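Local coordinates for protein probable amidase (Thermus thermophilus, PDB 2DC0) that is a probable amidase of the amidase signature family, an alpha/beta protein built round a mixed beta sheet, whose specific function is not established, at residues A[1-6]-A[160-164]; A[68-74]-A[109-115]; A[118-122]-A[307-312]; A[290-295]-A[316-322]. Residues are numbered along the deposited sequence.

Contacts 1, 2 and 3 are buried; contact 4 is partly so and borders the second subunit. Contacts 1 and 2 meet in one sheet, where strand 69-73 lies between 110-115 and 163-166; Ser163 OG and Thr71 OG1, 2.8 Å apart, link them. Their chemistry differs: contact 1 is apolar packing of the N-terminal helix, contact 2 a ladder of parallel-strand hydrogen bonds. Contacts 3 and 4 share helix 310-321, and Leu316 of contact 4 packs on Ile120, Leu122 and Phe308 of contact 3. In contact 3 a carboxylate accepts bonds from the N-cap serine of that helix; in contact 4 an arginine donates to carbonyls at its C-terminal end. Contacts 1 and 4 have centres about 37 Å apart.

Contact 1 of 4, residues A[1-6]-A[160-164]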
loop_
_atom_site.group_PDB
_atom_site.type_symbol
_atom_site.label_atom_id
_atom_site.label_comp_id
_atom_site.label_asym_id
_atom_site.label_seq_id
_atom_site.Cartn_x
_atom_site.Cartn_y
_atom_site.Cartn_z
ATOM N N MET A 1 22.761 -27.281 14.786
ATOM C CA MET A 1 22.015 -27.844 13.627
ATOM C C MET A 1 20.756 -27.010 13.411
ATOM O O MET A 1 20.324 -26.294 14.315
ATOM C CB MET A 1 21.618 -29.305 13.895
ATOM C CG MET A 1 20.394 -29.463 14.791
ATOM S SD MET A 1 19.809 -31.171 15.034
ATOM C CE MET A 1 19.895 -31.294 16.807
ATOM N N ASP A 2 20.171 -27.090 12.217
ATOM C CA ASP A 2 18.949 -26.341 11.953
ATOM C C ASP A 2 17.760 -27.281 11.768
ATOM O O ASP A 2 17.906 -28.501 11.864
ATOM C CB ASP A 2 19.119 -25.421 10.734
ATOM C CG ASP A 2 19.336 -26.180 9.440
ATOM O OD1 ASP A 2 19.295 -27.427 9.448
ATOM O OD2 ASP A 2 19.546 -25.517 8.404
ATOM N N LEU A 3 16.586 -26.708 11.516
ATOM C CA LEU A 3 15.357 -27.481 11.343
ATOM C C LEU A 3 15.431 -28.598 10.311
ATOM O O LEU A 3 15.067 -29.738 10.598
ATOM C CB LEU A 3 14.191 -26.558 10.966
ATOM C CG LEU A 3 13.514 -25.735 12.061
ATOM C CD1 LEU A 3 12.530 -24.764 11.431
ATOM C CD2 LEU A 3 12.801 -26.671 13.029
ATOM N N LEU A 4 15.888 -28.267 9.107
ATOM C CA LEU A 4 15.964 -29.254 8.038
ATOM C C LEU A 4 16.991 -30.356 8.284
ATOM O O LEU A 4 16.784 -31.491 7.866
ATOM C CB LEU A 4 16.218 -28.553 6.699
ATOM C CG LEU A 4 15.066 -27.620 6.288
ATOM C CD1 LEU A 4 15.396 -26.923 4.974
ATOM C CD2 LEU A 4 13.784 -28.423 6.148
ATOM N N GLU A 5 18.085 -30.038 8.970
ATOM C CA GLU A 5 19.084 -31.060 9.253
ATOM C C GLU A 5 18.533 -31.994 10.330
ATOM O O GLU A 5 18.700 -33.212 10.253
ATOM C CB GLU A 5 20.393 -30.437 9.741
ATOM C CG GLU A 5 21.548 -31.435 9.790
ATOM C CD GLU A 5 22.721 -30.942 10.616
ATOM O OE1 GLU A 5 23.238 -29.834 10.330
ATOM O OE2 GLU A 5 23.135 -31.668 11.549
ATOM N N ALA A 6 17.871 -31.420 11.335
ATOM C CA ALA A 6 17.287 -32.218 12.411
ATOM C C ALA A 6 16.193 -33.107 11.835
ATOM O O ALA A 6 16.018 -34.254 12.248
ATOM C CB ALA A 6 16.708 -31.311 13.491
ATOM N N GLY A 160 15.739 -24.661 21.302
ATOM C CA GLY A 160 14.686 -24.865 20.324
ATOM C C GLY A 160 15.374 -24.601 18.999
ATOM O O GLY A 160 16.376 -23.880 18.969
ATOM N N LEU A 161 14.853 -25.162 17.911
ATOM C CA LEU A 161 15.460 -25.013 16.585
ATOM C C LEU A 161 15.005 -23.775 15.805
ATOM O O LEU A 161 15.643 -23.377 14.832
ATOM C CB LEU A 161 15.177 -26.268 15.749
ATOM C CG LEU A 161 15.724 -27.594 16.290
ATOM C CD1 LEU A 161 15.206 -28.772 15.447
ATOM C CD2 LEU A 161 17.239 -27.544 16.251
ATOM N N ALA A 162 13.906 -23.171 16.233
ATOM C CA ALA A 162 13.376 -21.989 15.573
ATOM C C ALA A 162 12.357 -21.350 16.491
ATOM O O ALA A 162 12.002 -21.920 17.520
ATOM C CB ALA A 162 12.720 -22.367 14.243
ATOM N N SER A 163 11.875 -20.172 16.118
ATOM C CA SER A 163 10.896 -19.495 16.942
ATOM C C SER A 163 9.953 -18.642 16.110
ATOM O O SER A 163 10.256 -18.286 14.965
ATOM C CB SER A 163 11.602 -18.630 17.985
ATOM O OG SER A 163 10.676 -18.142 18.937
ATOM N N LEU A 164 8.797 -18.336 16.690
ATOM C CA LEU A 164 7.791 -17.511 16.027
ATOM C C LEU A 164 7.680 -16.180 16.768
ATOM O O LEU A 164 7.482 -16.156 17.976
ATOM C CB LEU A 164 6.430 -18.215 16.043
ATOM C CG LEU A 164 5.230 -17.394 15.556
ATOM C CD1 LEU A 164 5.395 -17.050 14.089
ATOM C CD2 LEU A 164 3.943 -18.192 15.778
#
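Leu161 lays its side chain across the first turn of the N-terminal helix, and of the residues here it has the most surface covered. Its CD1 sits 3.5 Å from Ala6 CB, its CD2 4.0 Å from Met1 CG, and its CB 3.6 Å from Leu3 CD2, so Met1, Leu3 and Ala6 all pack on it. Leu3 also reaches the next residue, its CD1 lying 3.7 Å from Ala162 CB. The union is purely van der Waals; polar groups of both segments find partners outside the interface: Leu161 and Ala162 pair with Pro69 and Thr71 of the sheet. Asp2 is the N-cap: its OD1 accepts from Glu5 N at 2.9 Å, while OD2 forms a salt bridge with Arg214 and the backbone nitrogens of Leu3 and Leu4 bond to Asp215. The N-terminal end of helix 3-11 is thus held to the start of helix 213-224, and packs with Leu68 against the chain entering strand 163-166, whose neighbours in the sheet are strands 69-73 and 206-210.

Contact 2 of 4, residues A[68-74]-A[109-115]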
loop_
_atom_site.group_PDB
_atom_site.type_symbol
_atom_site.label_atom_id
_atom_site.label_comp_id
_atom_site.label_asym_id
_atom_site.label_seq_id
_atom_site.Cartn_x
_atom_site.Cartn_y
_atom_site.Cartn_z
ATOM N N LEU A 68 9.841 -31.652 16.084
ATOM C CA LEU A 68 10.833 -30.577 16.151
ATOM C C LEU A 68 10.471 -29.550 17.227
ATOM O O LEU A 68 9.380 -28.979 17.211
ATOM C CB LEU A 68 10.956 -29.887 14.787
ATOM C CG LEU A 68 11.337 -30.812 13.622
ATOM C CD1 LEU A 68 11.346 -30.043 12.312
ATOM C CD2 LEU A 68 12.694 -31.433 13.894
ATOM N N PRO A 69 11.393 -29.302 18.174
ATOM C CA PRO A 69 11.190 -28.348 19.268
ATOM C C PRO A 69 11.316 -26.898 18.810
ATOM O O PRO A 69 12.337 -26.508 18.241
ATOM C CB PRO A 69 12.274 -28.744 20.265
ATOM C CG PRO A 69 13.405 -29.118 19.363
ATOM C CD PRO A 69 12.725 -29.933 18.273
ATOM N N LEU A 70 10.264 -26.118 19.052
ATOM C CA LEU A 70 10.219 -24.701 18.684
ATOM C C LEU A 70 9.673 -23.896 19.855
ATOM O O LEU A 70 8.993 -24.444 20.718
ATOM C CB LEU A 70 9.291 -24.466 17.482
ATOM C CG LEU A 70 9.745 -24.781 16.053
ATOM C CD1 LEU A 70 10.104 -26.245 15.924
ATOM C CD2 LEU A 70 8.618 -24.426 15.084
ATOM N N THR A 71 9.970 -22.599 19.878
ATOM C CA THR A 71 9.471 -21.714 20.927
ATOM C C THR A 71 8.546 -20.687 20.268
ATOM O O THR A 71 8.566 -20.526 19.043
ATOM C CB THR A 71 10.629 -20.985 21.655
ATOM O OG1 THR A 71 11.397 -20.242 20.704
ATOM C CG2 THR A 71 11.546 -21.992 22.354
ATOM N N VAL A 72 7.746 -19.995 21.078
ATOM C CA VAL A 72 6.786 -19.008 20.576
ATOM C C VAL A 72 6.789 -17.724 21.400
ATOM O O VAL A 72 6.676 -17.777 22.627
ATOM C CB VAL A 72 5.342 -19.579 20.612
ATOM C CG1 VAL A 72 4.347 -18.528 20.133
ATOM C CG2 VAL A 72 5.255 -20.835 19.748
ATOM N N LYS A 73 6.903 -16.577 20.728
ATOM C CA LYS A 73 6.899 -15.269 21.398
ATOM C C LYS A 73 5.653 -15.186 22.282
ATOM O O LYS A 73 4.570 -15.574 21.847
ATOM C CB LYS A 73 6.875 -14.152 20.350
ATOM C CG LYS A 73 7.029 -12.746 20.911
ATOM C CD LYS A 73 7.048 -11.740 19.778
ATOM C CE LYS A 73 7.456 -10.354 20.247
ATOM N NZ LYS A 73 7.484 -9.397 19.100
ATOM N N ASP A 74 5.786 -14.647 23.495
ATOM C CA ASP A 74 4.653 -14.605 24.422
ATOM C C ASP A 74 3.464 -13.679 24.164
ATOM O O ASP A 74 2.873 -13.162 25.111
ATOM C CB ASP A 74 5.143 -14.395 25.864
ATOM C CG ASP A 74 4.148 -14.915 26.896
ATOM O OD1 ASP A 74 3.462 -15.916 26.595
ATOM O OD2 ASP A 74 4.059 -14.346 28.008
ATOM N N ALA A 109 4.886 -29.862 15.170
ATOM C CA ALA A 109 5.943 -29.231 15.942
ATOM C C ALA A 109 5.745 -29.391 17.440
ATOM O O ALA A 109 4.619 -29.450 17.935
ATOM C CB ALA A 109 6.033 -27.747 15.592
ATOM N N LEU A 110 6.853 -29.471 18.162
ATOM C CA LEU A 110 6.802 -29.583 19.610
ATOM C C LEU A 110 7.054 -28.193 20.176
ATOM O O LEU A 110 8.200 -27.748 20.273
ATOM C CB LEU A 110 7.868 -30.563 20.106
ATOM C CG LEU A 110 8.042 -30.654 21.624
ATOM C CD1 LEU A 110 6.717 -30.967 22.289
ATOM C CD2 LEU A 110 9.075 -31.727 21.949
ATOM N N LEU A 111 5.975 -27.497 20.520
ATOM C CA LEU A 111 6.070 -26.150 21.082
ATOM C C LEU A 111 6.269 -26.331 22.580
ATOM O O LEU A 111 5.326 -26.668 23.295
ATOM C CB LEU A 111 4.777 -25.379 20.797
ATOM C CG LEU A 111 4.326 -25.400 19.328
ATOM C CD1 LEU A 111 2.963 -24.741 19.185
ATOM C CD2 LEU A 111 5.357 -24.689 18.468
ATOM N N PHE A 112 7.488 -26.100 23.058
ATOM C CA PHE A 112 7.782 -26.317 24.470
ATOM C C PHE A 112 7.942 -25.097 25.371
ATOM O O PHE A 112 8.111 -25.248 26.582
ATOM C CB PHE A 112 9.036 -27.184 24.601
ATOM C CG PHE A 112 10.295 -26.498 24.151
ATOM C CD1 PHE A 112 11.185 -25.967 25.081
ATOM C CD2 PHE A 112 10.573 -26.351 22.799
ATOM C CE1 PHE A 112 12.331 -25.297 24.666
ATOM C CE2 PHE A 112 11.718 -25.683 22.371
ATOM C CZ PHE A 112 12.596 -25.156 23.306
ATOM N N ALA A 113 7.897 -23.895 24.815
ATOM C CA ALA A 113 8.062 -22.728 25.664
ATOM C C ALA A 113 7.676 -21.410 25.028
ATOM O O ALA A 113 7.665 -21.272 23.806
ATOM C CB ALA A 113 9.511 -22.653 26.160
ATOM N N LYS A 114 7.359 -20.441 25.883
ATOM C CA LYS A 114 7.003 -19.102 25.433
ATOM C C LYS A 114 8.266 -18.291 25.672
ATOM O O LYS A 114 8.936 -18.485 26.684
ATOM C CB LYS A 114 5.848 -18.532 26.267
ATOM C CG LYS A 114 4.590 -19.406 26.288
ATOM C CD LYS A 114 4.008 -19.560 24.897
ATOM C CE LYS A 114 3.440 -18.241 24.392
ATOM N NZ LYS A 114 3.475 -18.219 22.916
ATOM N N THR A 115 8.609 -17.397 24.750
ATOM C CA THR A 115 9.819 -16.602 24.923
ATOM C C THR A 115 9.620 -15.181 25.440
ATOM O O THR A 115 8.589 -14.547 25.193
ATOM C CB THR A 115 10.620 -16.478 23.609
ATOM O OG1 THR A 115 9.811 -15.840 22.610
ATOM C CG2 THR A 115 11.071 -17.839 23.121
#
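Backbone donors and acceptors alternate along strands 69-73 and 110-115. Leu110 N gives to Leu68 O (2.7 Å), Leu70 N to Leu110 O (2.9 Å) and Phe112 N to Leu70 O (3.2 Å). The pairing slips by one residue: Phe112 is extra, its psi of -5° departing from the extended values of its neighbours, and makes a beta bulge. Beyond it Val72 N gives to Ala113 O (3.0 Å), Thr115 N to Val72 O (2.9 Å) and Asp74 N to Thr115 O (3.3 Å). With helix 99-106 between them in sequence, these parallel neighbours form a beta-alpha-beta unit; Leu70, Val72 and Leu111 face that helix, whereas Leu110 and Phe112 touch helix 42-57. Lys114 curls back so that NZ gives to Lys73 O (3.1 Å), weakly to Val72 O (3.2 Å), and to Phe76 O. Asp74 OD1 stays 4.3 Å from Lys114 NZ, beyond a salt bridge, while Asp74 OD2 is bonded by Arg84 N. Thr71 OG1 pairs with Ser163 OG, and Thr115 OG1 with Ser151 OG. Lys73 NZ hydrogen-bonds Ser147 OG, Ser148 OG and Thr166 OG1, consistent with the lysine of the Ser-cisSer-Lys triad of amidase signature proteins.

Contact 3 of 4, residues A[118-122]-A[307-312]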
loop_
_atom_site.group_PDB
_atom_site.type_symbol
_atom_site.label_atom_id
_atom_site.label_comp_id
_atom_site.label_asym_id
_atom_site.label_seq_id
_atom_site.Cartn_x
_atom_site.Cartn_y
_atom_site.Cartn_z
ATOM N N HIS A 118 9.732 -7.720 24.698
ATOM C CA HIS A 118 9.650 -6.355 25.181
ATOM C C HIS A 118 8.175 -6.181 25.515
ATOM O O HIS A 118 7.314 -6.663 24.774
ATOM C CB HIS A 118 10.070 -5.369 24.087
ATOM C CG HIS A 118 10.327 -3.987 24.598
ATOM N ND1 HIS A 118 11.596 -3.511 24.845
ATOM C CD2 HIS A 118 9.475 -3.005 24.974
ATOM C CE1 HIS A 118 11.516 -2.294 25.352
ATOM N NE2 HIS A 118 10.240 -1.963 25.440
ATOM N N GLU A 119 7.888 -5.499 26.623
ATOM C CA GLU A 119 6.513 -5.302 27.067
ATOM C C GLU A 119 5.523 -4.914 25.969
ATOM O O GLU A 119 5.692 -3.896 25.293
ATOM C CB GLU A 119 6.467 -4.285 28.209
ATOM C CG GLU A 119 5.058 -4.020 28.729
ATOM C CD GLU A 119 5.055 -3.314 30.076
ATOM O OE1 GLU A 119 5.914 -2.436 30.284
ATOM O OE2 GLU A 119 4.186 -3.631 30.912
ATOM N N ILE A 120 4.482 -5.742 25.853
ATOM C CA ILE A 120 3.405 -5.657 24.867
ATOM C C ILE A 120 3.897 -5.382 23.457
ATOM O O ILE A 120 3.153 -4.862 22.622
ATOM C CB ILE A 120 2.302 -4.615 25.226
ATOM C CG1 ILE A 120 2.886 -3.204 25.302
ATOM C CG2 ILE A 120 1.608 -5.020 26.520
ATOM C CD1 ILE A 120 1.854 -2.080 25.313
ATOM N N ALA A 121 5.151 -5.749 23.205
ATOM C CA ALA A 121 5.799 -5.587 21.899
ATOM C C ALA A 121 6.019 -4.127 21.522
ATOM O O ALA A 121 6.322 -3.818 20.375
ATOM C CB ALA A 121 4.987 -6.280 20.820
ATOM N N LEU A 122 5.877 -3.228 22.487
ATOM C CA LEU A 122 6.059 -1.813 22.209
ATOM C C LEU A 122 7.453 -1.352 22.614
ATOM O O LEU A 122 7.626 -0.628 23.595
ATOM C CB LEU A 122 4.993 -0.997 22.940
ATOM C CG LEU A 122 4.916 0.498 22.630
ATOM C CD1 LEU A 122 4.856 0.721 21.120
ATOM C CD2 LEU A 122 3.681 1.075 23.303
ATOM N N GLY A 307 0.368 -1.272 35.607
ATOM C CA GLY A 307 0.735 -2.580 35.104
ATOM C C GLY A 307 1.715 -2.462 33.953
ATOM O O GLY A 307 2.331 -3.449 33.555
ATOM N N PHE A 308 1.850 -1.250 33.416
ATOM C CA PHE A 308 2.761 -0.977 32.308
ATOM C C PHE A 308 4.012 -0.290 32.845
ATOM O O PHE A 308 3.937 0.479 33.803
ATOM C CB PHE A 308 2.104 -0.044 31.278
ATOM C CG PHE A 308 0.937 -0.650 30.547
ATOM C CD1 PHE A 308 1.127 -1.681 29.632
ATOM C CD2 PHE A 308 -0.355 -0.176 30.763
ATOM C CE1 PHE A 308 0.047 -2.229 28.941
ATOM C CE2 PHE A 308 -1.442 -0.717 30.080
ATOM C CZ PHE A 308 -1.241 -1.747 29.166
ATOM N N SER A 309 5.159 -0.564 32.232
ATOM C CA SER A 309 6.410 0.069 32.655
ATOM C C SER A 309 6.355 1.539 32.236
ATOM O O SER A 309 5.563 1.911 31.365
ATOM C CB SER A 309 7.600 -0.612 31.979
ATOM O OG SER A 309 7.518 -0.486 30.563
ATOM N N PRO A 310 7.181 2.400 32.856
ATOM C CA PRO A 310 7.181 3.827 32.505
ATOM C C PRO A 310 7.352 4.091 31.002
ATOM O O PRO A 310 6.577 4.846 30.410
ATOM C CB PRO A 310 8.337 4.382 33.331
ATOM C CG PRO A 310 8.285 3.531 34.571
ATOM C CD PRO A 310 8.062 2.137 34.011
ATOM N N GLN A 311 8.362 3.466 30.396
ATOM C CA GLN A 311 8.649 3.622 28.964
ATOM C C GLN A 311 7.420 3.289 28.123
ATOM O O GLN A 311 6.986 4.088 27.294
ATOM C CB GLN A 311 9.801 2.697 28.539
ATOM C CG GLN A 311 10.292 2.902 27.093
ATOM C CD GLN A 311 10.695 1.594 26.397
ATOM O OE1 GLN A 311 11.688 1.543 25.646
ATOM N NE2 GLN A 311 9.918 0.533 26.634
ATOM N N VAL A 312 6.864 2.101 28.335
ATOM C CA VAL A 312 5.688 1.684 27.585
ATOM C C VAL A 312 4.493 2.585 27.868
ATOM O O VAL A 312 3.766 2.961 26.953
ATOM C CB VAL A 312 5.312 0.221 27.907
ATOM C CG1 VAL A 312 3.921 -0.097 27.366
ATOM C CG2 VAL A 312 6.332 -0.719 27.277
#
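Glu119 and Val312 bury the most surface. The extended Glu119 side chain delivers its carboxylate to the start of helix 310-321: OE1 accepts from Ser309 OG at 2.5 Å and from Ser309 N at 2.8 Å, so it holds this N-cap residue by both hydroxyl and backbone nitrogen. Ser309 OG also takes a weak bond from Val312 N at 3.5 Å. OE2 of Glu119 is bonded by Thr87 and Trp130, which fix the buried charge from the other oxygen. Val312 supplies the apolar part: its CG1 lies 3.5 Å from Ile120 CD1 and 4.2 Å from Leu122 CD2. Separately, Val312 CG2 lies against Glu119 OE1 at 3.5 Å. Left-handed helical angles at Ile120 and Ala121 curl the 118-122 loop tightly. Toward the exposed side, Gln311 NE2 hydrogen-bonds His118 NE2 at 2.8 Å. The loop, which follows strand 110-115, is thereby joined to the start of helix 310-321, with Leu316 behind Ile120 and Leu122, and Phe308 packed between Leu316 and helix 298-303.

Contact 4 of 4, residues A[290-295]-A[316-322]; sequences RYEAAR and LLAGLAL
Two right-handed alpha-helical segments cross almost perpendicularly: the axes of 290-295 and 316-321 approach to 7.4 Å at a signed angle of -102°, with Tyr291 CA 4.3 Å from Gly319 CA and Ala294 CA 4.9 Å from Leu316 CA. Arg290 (m, t, t) extends across the partner helix, NH1 4.0 Å from Ala318 CB; its carbonyl O receives a CA-H...O contact from Gly319 CA at 3.4 Å. Tyr291 (t) sets CD1 3.6 Å from Leu322 O and 4.2 Å from Leu322 CB; it stacks on Tyr327. Ala293 CB is 4.3 Å from Leu316 CD2. Ala294 points at the crossing, CB 3.4 Å from Leu316 O and 3.7 Å from Leu320 CD2 (Leu316 and Leu320 both m, t); a CB on Gly319 would clash with it and with Arg290 O. Arg295 (m, m, t, chi4 -66°) gives NH1 to Gly319 O and NH2 to Leu322 O, both 2.9 Å, with Leu320 CD2 over its guanidinium face. Leu322 leaves the helix at -82/136°. Tyr291 and Arg295 pack on Arg328 of the second subunit. Such glycine-alanine contact is characteristic of a tight helix-helix crossing, here between helices 281-296 and 310-321 of the amidase fold.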
loop_
_atom_site.group_PDB
_atom_site.type_symbol
_atom_site.label_atom_id
_atom_site.label_comp_id
_atom_site.label_asym_id
_atom_site.label_seq_id
_atom_site.Cartn_x
_atom_site.Cartn_y
_atom_site.Cartn_z
ATOM N N ARG A 290 1.520 4.078 17.474
ATOM C CA ARG A 290 1.140 4.433 18.843
ATOM C C ARG A 290 -0.361 4.670 18.961
ATOM O O ARG A 290 -0.968 4.311 19.971
ATOM C CB ARG A 290 1.903 5.673 19.310
ATOM C CG ARG A 290 3.379 5.391 19.544
ATOM C CD ARG A 290 4.111 6.608 20.048
ATOM N NE ARG A 290 5.484 6.293 20.420
ATOM C CZ ARG A 290 6.390 7.202 20.754
ATOM N NH1 ARG A 290 6.062 8.488 20.760
ATOM N NH2 ARG A 290 7.620 6.826 21.082
ATOM N N TYR A 291 -0.961 5.268 17.932
ATOM C CA TYR A 291 -2.397 5.518 17.953
ATOM C C TYR A 291 -3.151 4.197 18.033
ATOM O O TYR A 291 -4.025 4.028 18.886
ATOM C CB TYR A 291 -2.851 6.266 16.697
ATOM C CG TYR A 291 -4.347 6.535 16.670
ATOM C CD1 TYR A 291 -4.886 7.658 17.298
ATOM C CD2 TYR A 291 -5.226 5.642 16.054
ATOM C CE1 TYR A 291 -6.265 7.889 17.318
ATOM C CE2 TYR A 291 -6.609 5.863 16.065
ATOM C CZ TYR A 291 -7.116 6.989 16.702
ATOM O OH TYR A 291 -8.472 7.209 16.726
ATOM N N GLU A 292 -2.820 3.262 17.142
ATOM C CA GLU A 292 -3.496 1.964 17.126
ATOM C C GLU A 292 -3.209 1.162 18.390
ATOM O O GLU A 292 -4.116 0.540 18.949
ATOM C CB GLU A 292 -3.088 1.136 15.888
ATOM C CG GLU A 292 -3.507 1.744 14.544
ATOM C CD GLU A 292 -3.322 0.790 13.355
ATOM O OE1 GLU A 292 -2.677 -0.268 13.506
ATOM O OE2 GLU A 292 -3.822 1.110 12.258
ATOM N N ALA A 293 -1.956 1.182 18.842
ATOM C CA ALA A 293 -1.567 0.434 20.035
ATOM C C ALA A 293 -2.279 0.948 21.283
ATOM O O ALA A 293 -2.704 0.166 22.138
ATOM C CB ALA A 293 -0.054 0.506 20.230
ATOM N N ALA A 294 -2.406 2.266 21.389
ATOM C CA ALA A 294 -3.070 2.849 22.546
ATOM C C ALA A 294 -4.543 2.439 22.610
ATOM O O ALA A 294 -5.086 2.233 23.693
ATOM C CB ALA A 294 -2.947 4.367 22.515
ATOM N N ARG A 295 -5.191 2.314 21.459
ATOM C CA ARG A 295 -6.593 1.939 21.459
ATOM C C ARG A 295 -6.776 0.469 21.836
ATOM O O ARG A 295 -7.837 0.067 22.312
ATOM C CB ARG A 295 -7.230 2.259 20.101
ATOM C CG ARG A 295 -7.107 3.748 19.712
ATOM C CD ARG A 295 -7.623 4.633 20.845
ATOM N NE ARG A 295 -7.555 6.082 20.618
ATOM C CZ ARG A 295 -6.434 6.790 20.492
ATOM N NH1 ARG A 295 -5.246 6.194 20.544
ATOM N NH2 ARG A 295 -6.496 8.113 20.376
ATOM N N LEU A 316 2.277 4.671 25.171
ATOM C CA LEU A 316 0.842 4.466 25.064
ATOM C C LEU A 316 0.095 5.780 25.288
ATOM O O LEU A 316 -0.874 6.077 24.584
ATOM C CB LEU A 316 0.369 3.406 26.066
ATOM C CG LEU A 316 0.722 1.959 25.716
ATOM C CD1 LEU A 316 0.214 1.025 26.811
ATOM C CD2 LEU A 316 0.098 1.578 24.370
ATOM N N LEU A 317 0.546 6.574 26.259
ATOM C CA LEU A 317 -0.096 7.861 26.545
ATOM C C LEU A 317 0.060 8.804 25.355
ATOM O O LEU A 317 -0.844 9.581 25.039
ATOM C CB LEU A 317 0.509 8.497 27.799
ATOM C CG LEU A 317 0.135 7.783 29.103
ATOM C CD1 LEU A 317 0.933 8.357 30.261
ATOM C CD2 LEU A 317 -1.363 7.933 29.345
ATOM N N ALA A 318 1.211 8.732 24.698
ATOM C CA ALA A 318 1.448 9.563 23.528
ATOM C C ALA A 318 0.440 9.125 22.466
ATOM O O ALA A 318 -0.049 9.941 21.686
ATOM C CB ALA A 318 2.880 9.374 23.027
ATOM N N GLY A 319 0.120 7.831 22.458
ATOM C CA GLY A 319 -0.841 7.305 21.500
ATOM C C GLY A 319 -2.255 7.804 21.767
ATOM O O GLY A 319 -3.043 8.009 20.840
ATOM N N LEU A 320 -2.581 8.000 23.043
ATOM C CA LEU A 320 -3.898 8.486 23.433
ATOM C C LEU A 320 -4.004 9.990 23.243
ATOM O O LEU A 320 -5.103 10.536 23.140
ATOM C CB LEU A 320 -4.183 8.143 24.898
ATOM C CG LEU A 320 -4.450 6.673 25.203
ATOM C CD1 LEU A 320 -4.780 6.506 26.681
ATOM C CD2 LEU A 320 -5.606 6.180 24.344
ATOM N N ALA A 321 -2.854 10.654 23.211
ATOM C CA ALA A 321 -2.791 12.102 23.028
ATOM C C ALA A 321 -3.003 12.451 21.554
ATOM O O ALA A 321 -3.358 13.585 21.214
ATOM C CB ALA A 321 -1.438 12.639 23.514
ATOM N N LEU A 322 -2.764 11.472 20.683
ATOM C CA LEU A 322 -2.976 11.651 19.250
ATOM C C LEU A 322 -4.464 11.424 19.017
ATOM O O LEU A 322 -5.040 10.480 19.555
ATOM C CB LEU A 322 -2.164 10.621 18.447
ATOM C CG LEU A 322 -0.637 10.746 18.547
ATOM C CD1 LEU A 322 0.038 9.571 17.847
ATOM C CD2 LEU A 322 -0.209 12.068 17.918
#